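Local coordinates for protein transmembrane oligosaccharyl transferase (Archaeoglobus fulgidus, PDB 3WAJ) that is an archaeal integral membrane enzyme of the STT3/AglB oligosaccharyl transferase family, with a helical membrane part followed by a soluble C-terminal part, at residues V25-L30 / L488-S493; W33-T38 / S494-P499. One frame throughout, in Å; residues are numbered along the deposited sequence.

Contacts 1 and 2 follow one another along the same two pieces of chain, and their centres lie about 12 Å apart. Helix 19-30 and the short helix 33-36 supply one side. Helix 474-491 and the loop leading to helix 501-513 supply the other. Both pairs run in the same order: 25-30 meets 488-493, then 33-38 meets 494-499. About 455 residues separate the two sides, and most of the modelled ones are helical. Contact 1 is buried between helix ends; contact 2 is a surface contact. Both lie where the start of the STT3 membrane part meets the chain leading to the soluble part. Asp47, a ligand of the zinc ion, follows a little later in the chain.

Contact 1: residues V25-L30 / L488-S493; sequences VKLRIL and LADAQS
Leu27 reaches across from helix 19-30 to the end of helix 474-491. Its CD2 methyl lies 3.8 Å from Ala489 CB, and Leu27 CG sits 3.7 Å from Ala489 O. Leu27 CD1 turns to Asp490, 3.9 Å from its OD1. Leu27 and Ala489 are both buried, and Tyr486, one turn earlier on helix 474-491, also touches Leu27. Ser493 also faces Leu27, but its hydroxyl is modelled too near the Leu27 carbonyl, so that detail is doubtful.

The Lys26 side is looser and partly exposed. CG is anti to the backbone N (chi1 -179°), and a bend at chi2 (-96°) redirects the chain. The side chains of Lys26 and Asp490 cross obliquely. Lys26 CE comes within 3.3 Å of Asp490 OD1, whereas Lys26 NZ stays 3.7 Å from it, a long salt bridge. The stronger partner of NZ is Asn31 OD1. The amide of Asn31 also makes a weak hydrogen bond to Asp490 OD1, so this residue links both charges. The arrangement is helix-to-helix packing within a GT-C-type membrane part, joining its first helix to the helix that leads out to the soluble part.

Contact 2: residues W33-T38 / S494-P499; sequences WNSVFT and SYAGGP
Ser35 and Ala496 meet side chain to side chain, with their CB atoms 3.4 Å apart. Ser35 CB is also close to the backbone of Ala496, 3.5 Å from its N. Val36 adds one branch: Val36 CG2 lies 4.1 Å from Ala496 CB. Its CG1 is anti to the backbone N (chi1 178°) and faces another way, 4.1 Å above the plane of the Phe37 ring and over its centre. Ser35 OG lies 3.6 Å from Ser494 O, but no hydrogen bond crosses between the segments.

Helix 33-36 belongs to the first external loop of the STT3 fold, which follows the first membrane helix. The opposing residues form the link between helix 474-491 and helix 501-513.

Arg42 joins the two sides from the next shell. Its NH1 is hydrogen-bonded to both Ser35 O and Ala496 O, one carbonyl from each segment. NH2 donates to Gly498 O and NE to Pro499 O. Gly498 has a positive phi (113°) with psi near 180°, a conformation that calls for glycine.

Farther from the loop, Phe37 CD2 lies 3.4 Å above the Trp33 ring, over its centre. Both aromatic residues touch Phe111 of helix 102-118, and Val36 touches Ala110 of the same helix. Ser494 OG makes a weak hydrogen bond back to Ala491 O.

Contact 1: residues V25-L30 / L488-S493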
ATOM      1  N   VAL A  25      -7.869 -19.782  12.853  1.00 56.54           N
ATOM      2  CA  VAL A  25      -6.477 -20.180  12.696  1.00 53.60           C
ATOM      3  C   VAL A  25      -6.307 -20.870  11.355  1.00 59.64           C
ATOM      4  O   VAL A  25      -5.338 -20.618  10.639  1.00 66.07           O
ATOM      5  CB  VAL A  25      -5.997 -21.112  13.821  1.00 53.10           C
ATOM      6  CG1 VAL A  25      -4.567 -21.592  13.549  1.00 50.32           C
ATOM      7  CG2 VAL A  25      -6.051 -20.406  15.156  1.00 51.98           C
ATOM      8  N   LYS A  26      -7.254 -21.740  11.026  1.00 60.91           N
ATOM      9  CA  LYS A  26      -7.222 -22.478   9.765  1.00 63.66           C
ATOM     10  C   LYS A  26      -7.187 -21.493   8.607  1.00 57.29           C
ATOM     11  O   LYS A  26      -6.376 -21.622   7.694  1.00 55.21           O
ATOM     12  CB  LYS A  26      -8.441 -23.415   9.653  1.00 61.43           C
ATOM     13  CG  LYS A  26      -8.495 -24.266   8.375  1.00 60.19           C
ATOM     14  CD  LYS A  26      -9.369 -23.619   7.294  1.00 58.29           C
ATOM     15  CE  LYS A  26      -9.590 -24.535   6.093  1.00 52.32           C
ATOM     16  NZ  LYS A  26      -8.353 -24.949   5.406  1.00 52.63           N
ATOM     17  N   LEU A  27      -8.058 -20.494   8.681  1.00 60.58           N
ATOM     18  CA  LEU A  27      -8.152 -19.453   7.659  1.00 58.45           C
ATOM     19  C   LEU A  27      -6.930 -18.528   7.632  1.00 52.82           C
ATOM     20  O   LEU A  27      -6.423 -18.196   6.567  1.00 52.63           O
ATOM     21  CB  LEU A  27      -9.441 -18.637   7.846  1.00 59.24           C
ATOM     22  CG  LEU A  27     -10.571 -18.854   6.835  1.00 58.65           C
ATOM     23  CD1 LEU A  27     -10.616 -20.289   6.373  1.00 56.86           C
ATOM     24  CD2 LEU A  27     -11.915 -18.437   7.418  1.00 60.00           C
ATOM     25  N   ARG A  28      -6.428 -18.120   8.788  1.00 57.82           N
ATOM     26  CA  ARG A  28      -5.392 -17.079   8.786  1.00 56.59           C
ATOM     27  C   ARG A  28      -3.939 -17.538   8.873  1.00 57.94           C
ATOM     28  O   ARG A  28      -3.041 -16.840   8.411  1.00 61.12           O
ATOM     29  CB  ARG A  28      -5.706 -16.021   9.843  1.00 49.87           C
ATOM     30  CG  ARG A  28      -6.905 -15.187   9.474  1.00 50.43           C
ATOM     31  CD  ARG A  28      -7.743 -14.823  10.685  1.00 61.29           C
ATOM     32  NE  ARG A  28      -9.083 -14.408  10.279  1.00 65.78           N
ATOM     33  CZ  ARG A  28      -9.544 -13.181  10.434  1.00 70.45           C
ATOM     34  NH1 ARG A  28      -8.777 -12.282  11.010  1.00 75.08           N
ATOM     35  NH2 ARG A  28     -10.764 -12.857  10.035  1.00 72.67           N
ATOM     36  N   ILE A  29      -3.714 -18.709   9.456  1.00 58.45           N
ATOM     37  CA  ILE A  29      -2.361 -19.231   9.626  1.00 54.92           C
ATOM     38  C   ILE A  29      -2.085 -20.402   8.682  1.00 58.02           C
ATOM     39  O   ILE A  29      -1.005 -20.500   8.097  1.00 62.06           O
ATOM     40  CB  ILE A  29      -2.114 -19.644  11.091  1.00 51.73           C
ATOM     41  CG1 ILE A  29      -2.337 -18.438  12.010  1.00 50.49           C
ATOM     42  CG2 ILE A  29      -0.727 -20.250  11.279  1.00 51.72           C
ATOM     43  CD1 ILE A  29      -1.700 -18.565  13.372  1.00 53.00           C
ATOM     44  N   LEU A  30      -3.076 -21.274   8.520  1.00 59.88           N
ATOM     45  CA  LEU A  30      -2.906 -22.531   7.775  1.00 63.82           C
ATOM     46  C   LEU A  30      -3.099 -22.404   6.266  1.00 60.29           C
ATOM     47  O   LEU A  30      -2.274 -22.874   5.483  1.00 60.50           O
ATOM     48  CB  LEU A  30      -3.851 -23.605   8.319  1.00 62.97           C
ATOM     49  CG  LEU A  30      -3.336 -24.618   9.339  1.00 61.78           C
ATOM     50  CD1 LEU A  30      -2.305 -24.031  10.293  1.00 62.13           C
ATOM     51  CD2 LEU A  30      -4.515 -25.198  10.106  1.00 62.48           C
ATOM     52  N   LEU A 488     -15.969 -17.898   0.371  1.00 88.76           N
ATOM     53  CA  LEU A 488     -15.114 -16.782  -0.038  1.00 85.83           C
ATOM     54  C   LEU A 488     -13.917 -16.620   0.903  1.00 74.49           C
ATOM     55  O   LEU A 488     -12.789 -16.421   0.456  1.00 76.68           O
ATOM     56  CB  LEU A 488     -15.918 -15.476  -0.121  1.00 86.78           C
ATOM     57  CG  LEU A 488     -16.683 -15.175  -1.414  1.00 83.86           C
ATOM     58  CD1 LEU A 488     -16.068 -15.906  -2.596  1.00 85.70           C
ATOM     59  CD2 LEU A 488     -18.156 -15.501  -1.289  1.00 81.72           C
ATOM     60  N   ALA A 489     -14.182 -16.729   2.203  1.00 67.65           N
ATOM     61  CA  ALA A 489     -13.155 -16.615   3.235  1.00 67.01           C
ATOM     62  C   ALA A 489     -12.080 -17.687   3.126  1.00 73.80           C
ATOM     63  O   ALA A 489     -10.934 -17.451   3.484  1.00 76.46           O
ATOM     64  CB  ALA A 489     -13.785 -16.670   4.589  1.00 64.49           C
ATOM     65  N   ASP A 490     -12.455 -18.875   2.664  1.00 72.68           N
ATOM     66  CA  ASP A 490     -11.471 -19.923   2.453  1.00 68.68           C
ATOM     67  C   ASP A 490     -10.702 -19.693   1.141  1.00 71.84           C
ATOM     68  O   ASP A 490      -9.472 -19.866   1.078  1.00 72.35           O
ATOM     69  CB  ASP A 490     -12.133 -21.302   2.476  1.00 71.31           C
ATOM     70  CG  ASP A 490     -11.127 -22.423   2.382  1.00 73.74           C
ATOM     71  OD1 ASP A 490     -10.566 -22.796   3.438  1.00 70.35           O
ATOM     72  OD2 ASP A 490     -10.881 -22.910   1.253  1.00 75.44           O
ATOM     73  N   ALA A 491     -11.425 -19.269   0.108  1.00 70.47           N
ATOM     74  CA  ALA A 491     -10.833 -19.035  -1.211  1.00 71.05           C
ATOM     75  C   ALA A 491      -9.944 -17.794  -1.270  1.00 79.03           C
ATOM     76  O   ALA A 491      -9.051 -17.719  -2.109  1.00 83.79           O
ATOM     77  CB  ALA A 491     -11.907 -18.942  -2.256  1.00 70.36           C
ATOM     78  N   GLN A 492     -10.205 -16.811  -0.409  1.00 75.20           N
ATOM     79  CA  GLN A 492      -9.400 -15.591  -0.390  1.00 69.56           C
ATOM     80  C   GLN A 492      -8.223 -15.696   0.569  1.00 63.09           C
ATOM     81  O   GLN A 492      -7.314 -14.896   0.523  1.00 58.71           O
ATOM     82  CB  GLN A 492     -10.259 -14.400   0.018  1.00 67.01           C
ATOM     83  CG  GLN A 492     -11.325 -14.001  -0.970  1.00 71.78           C
ATOM     84  CD  GLN A 492     -12.197 -12.881  -0.424  1.00 76.20           C
ATOM     85  OE1 GLN A 492     -11.953 -12.373   0.674  1.00 75.53           O
ATOM     86  NE2 GLN A 492     -13.214 -12.491  -1.187  1.00 75.93           N
ATOM     87  N   SER A 493      -8.267 -16.692   1.440  1.00 70.41           N
ATOM     88  CA  SER A 493      -7.320 -16.840   2.530  1.00 66.22           C
ATOM     89  C   SER A 493      -6.154 -17.722   2.111  1.00 64.73           C
ATOM     90  O   SER A 493      -5.178 -17.889   2.851  1.00 59.10           O
ATOM     91  CB  SER A 493      -8.049 -17.478   3.711  1.00 72.74           C
ATOM     92  OG  SER A 493      -7.151 -17.962   4.676  1.00 81.97           O
TER

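Contact 2: residues W33-T38 / S494-P499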
ATOM      1  N   TRP A  33      -0.164 -20.576   4.493  1.00 46.03           N
ATOM      2  CA  TRP A  33       1.146 -20.967   5.017  1.00 45.28           C
ATOM      3  C   TRP A  33       2.269 -21.066   3.961  1.00 52.80           C
ATOM      4  O   TRP A  33       3.386 -20.582   4.183  1.00 55.59           O
ATOM      5  CB  TRP A  33       1.028 -22.291   5.790  1.00 40.78           C
ATOM      6  CG  TRP A  33       2.311 -22.716   6.391  1.00 40.60           C
ATOM      7  CD1 TRP A  33       3.324 -23.387   5.772  1.00 41.75           C
ATOM      8  CD2 TRP A  33       2.738 -22.497   7.742  1.00 49.46           C
ATOM      9  NE1 TRP A  33       4.357 -23.599   6.654  1.00 47.72           N
ATOM     10  CE2 TRP A  33       4.024 -23.064   7.870  1.00 50.27           C
ATOM     11  CE3 TRP A  33       2.157 -21.871   8.854  1.00 51.67           C
ATOM     12  CZ2 TRP A  33       4.745 -23.023   9.068  1.00 54.64           C
ATOM     13  CZ3 TRP A  33       2.865 -21.835  10.041  1.00 54.83           C
ATOM     14  CH2 TRP A  33       4.150 -22.406  10.142  1.00 56.44           C
ATOM     15  N   ASN A  34       1.981 -21.689   2.823  1.00 54.02           N
ATOM     16  CA  ASN A  34       3.021 -21.905   1.817  1.00 53.62           C
ATOM     17  C   ASN A  34       3.286 -20.684   0.935  1.00 57.29           C
ATOM     18  O   ASN A  34       4.276 -20.642   0.207  1.00 64.94           O
ATOM     19  CB  ASN A  34       2.745 -23.165   0.975  1.00 45.72           C
ATOM     20  CG  ASN A  34       2.809 -24.447   1.802  1.00 52.27           C
ATOM     21  OD1 ASN A  34       3.704 -24.626   2.632  1.00 59.23           O
ATOM     22  ND2 ASN A  34       1.850 -25.342   1.582  1.00 51.04           N
ATOM     23  N   SER A  35       2.404 -19.694   1.003  1.00 49.03           N
ATOM     24  CA  SER A  35       2.665 -18.426   0.324  1.00 55.41           C
ATOM     25  C   SER A  35       3.603 -17.532   1.150  1.00 49.39           C
ATOM     26  O   SER A  35       4.333 -16.707   0.605  1.00 46.72           O
ATOM     27  CB  SER A  35       1.365 -17.677   0.022  1.00 56.60           C
ATOM     28  OG  SER A  35       0.418 -18.511  -0.604  1.00 63.08           O
ATOM     29  N   VAL A  36       3.559 -17.696   2.468  1.00 45.93           N
ATOM     30  CA  VAL A  36       4.403 -16.938   3.378  1.00 43.12           C
ATOM     31  C   VAL A  36       5.739 -17.645   3.605  1.00 47.86           C
ATOM     32  O   VAL A  36       6.808 -17.025   3.549  1.00 52.48           O
ATOM     33  CB  VAL A  36       3.679 -16.690   4.714  1.00 43.43           C
ATOM     34  CG1 VAL A  36       4.582 -15.937   5.694  1.00 40.99           C
ATOM     35  CG2 VAL A  36       2.357 -15.924   4.478  1.00 30.04           C
ATOM     36  N   PHE A  37       5.695 -18.951   3.834  1.00 52.40           N
ATOM     37  CA  PHE A  37       6.942 -19.691   4.000  1.00 47.83           C
ATOM     38  C   PHE A  37       7.372 -20.406   2.718  1.00 48.90           C
ATOM     39  O   PHE A  37       7.161 -21.601   2.556  1.00 51.51           O
ATOM     40  CB  PHE A  37       6.869 -20.621   5.215  1.00 40.66           C
ATOM     41  CG  PHE A  37       6.525 -19.895   6.486  1.00 45.67           C
ATOM     42  CD1 PHE A  37       7.476 -19.098   7.125  1.00 49.01           C
ATOM     43  CD2 PHE A  37       5.243 -19.955   7.011  1.00 46.84           C
ATOM     44  CE1 PHE A  37       7.160 -18.388   8.285  1.00 44.00           C
ATOM     45  CE2 PHE A  37       4.915 -19.253   8.176  1.00 51.46           C
ATOM     46  CZ  PHE A  37       5.876 -18.469   8.811  1.00 48.98           C
ATOM     47  N   THR A  38       7.981 -19.635   1.816  1.00 45.19           N
ATOM     48  CA  THR A  38       8.464 -20.133   0.533  1.00 45.37           C
ATOM     49  C   THR A  38       9.965 -19.986   0.473  1.00 45.83           C
ATOM     50  O   THR A  38      10.667 -20.218   1.464  1.00 48.30           O
ATOM     51  CB  THR A  38       7.941 -19.311  -0.634  1.00 47.55           C
ATOM     52  OG1 THR A  38       6.889 -18.443  -0.191  1.00 59.69           O
ATOM     53  CG2 THR A  38       7.465 -20.201  -1.767  1.00 42.96           C
ATOM     54  N   SER A 494      -6.254 -18.285   0.914  1.00 75.32           N
ATOM     55  CA  SER A 494      -5.288 -19.286   0.479  1.00 56.30           C
ATOM     56  C   SER A 494      -4.123 -18.701  -0.321  1.00 67.75           C
ATOM     57  O   SER A 494      -3.103 -19.361  -0.513  1.00 74.12           O
ATOM     58  CB  SER A 494      -5.986 -20.423  -0.273  1.00 62.20           C
ATOM     59  OG  SER A 494      -6.836 -19.928  -1.288  1.00 67.85           O
ATOM     60  N   TYR A 495      -4.264 -17.458  -0.768  1.00110.02           N
ATOM     61  CA  TYR A 495      -3.167 -16.767  -1.442  1.00115.83           C
ATOM     62  C   TYR A 495      -2.631 -15.611  -0.599  1.00 95.05           C
ATOM     63  O   TYR A 495      -3.399 -14.880   0.020  1.00 95.33           O
ATOM     64  CB  TYR A 495      -3.602 -16.253  -2.826  1.00144.18           C
ATOM     65  CG  TYR A 495      -4.650 -15.142  -2.805  1.00167.40           C
ATOM     66  CD1 TYR A 495      -6.005 -15.431  -2.600  1.00178.15           C
ATOM     67  CD2 TYR A 495      -4.291 -13.804  -3.013  1.00174.20           C
ATOM     68  CE1 TYR A 495      -6.973 -14.419  -2.587  1.00183.28           C
ATOM     69  CE2 TYR A 495      -5.254 -12.784  -3.002  1.00179.94           C
ATOM     70  CZ  TYR A 495      -6.595 -13.099  -2.787  1.00183.37           C
ATOM     71  OH  TYR A 495      -7.557 -12.102  -2.772  1.00182.83           O
ATOM     72  N   ALA A 496      -1.313 -15.446  -0.575  1.00 80.16           N
ATOM     73  CA  ALA A 496      -0.712 -14.296   0.092  1.00 67.20           C
ATOM     74  C   ALA A 496       0.144 -13.495  -0.882  1.00 59.79           C
ATOM     75  O   ALA A 496       0.757 -14.052  -1.796  1.00 58.86           O
ATOM     76  CB  ALA A 496       0.107 -14.731   1.300  1.00 64.82           C
ATOM     77  N   GLY A 497       0.192 -12.183  -0.683  1.00 52.72           N
ATOM     78  CA  GLY A 497       0.949 -11.317  -1.566  1.00 44.07           C
ATOM     79  C   GLY A 497       2.355 -11.039  -1.070  1.00 43.57           C
ATOM     80  O   GLY A 497       2.909 -11.811  -0.280  1.00 46.22           O
ATOM     81  N   GLY A 498       2.933  -9.934  -1.533  1.00 36.11           N
ATOM     82  CA  GLY A 498       4.321  -9.616  -1.246  1.00 29.91           C
ATOM     83  C   GLY A 498       5.126  -9.674  -2.532  1.00 34.61           C
ATOM     84  O   GLY A 498       4.589 -10.044  -3.578  1.00 37.83           O
ATOM     85  N   PRO A 499       6.423  -9.337  -2.460  1.00 30.42           N
ATOM     86  CA  PRO A 499       7.298  -9.366  -3.641  1.00 34.64           C
ATOM     87  C   PRO A 499       7.371 -10.771  -4.266  1.00 40.57           C
ATOM     88  O   PRO A 499       7.274 -11.775  -3.554  1.00 39.31           O
ATOM     89  CB  PRO A 499       8.672  -8.994  -3.061  1.00 31.09           C
ATOM     90  CG  PRO A 499       8.608  -9.492  -1.635  1.00 30.14           C
ATOM     91  CD  PRO A 499       7.188  -9.154  -1.212  1.00 29.85           C
TER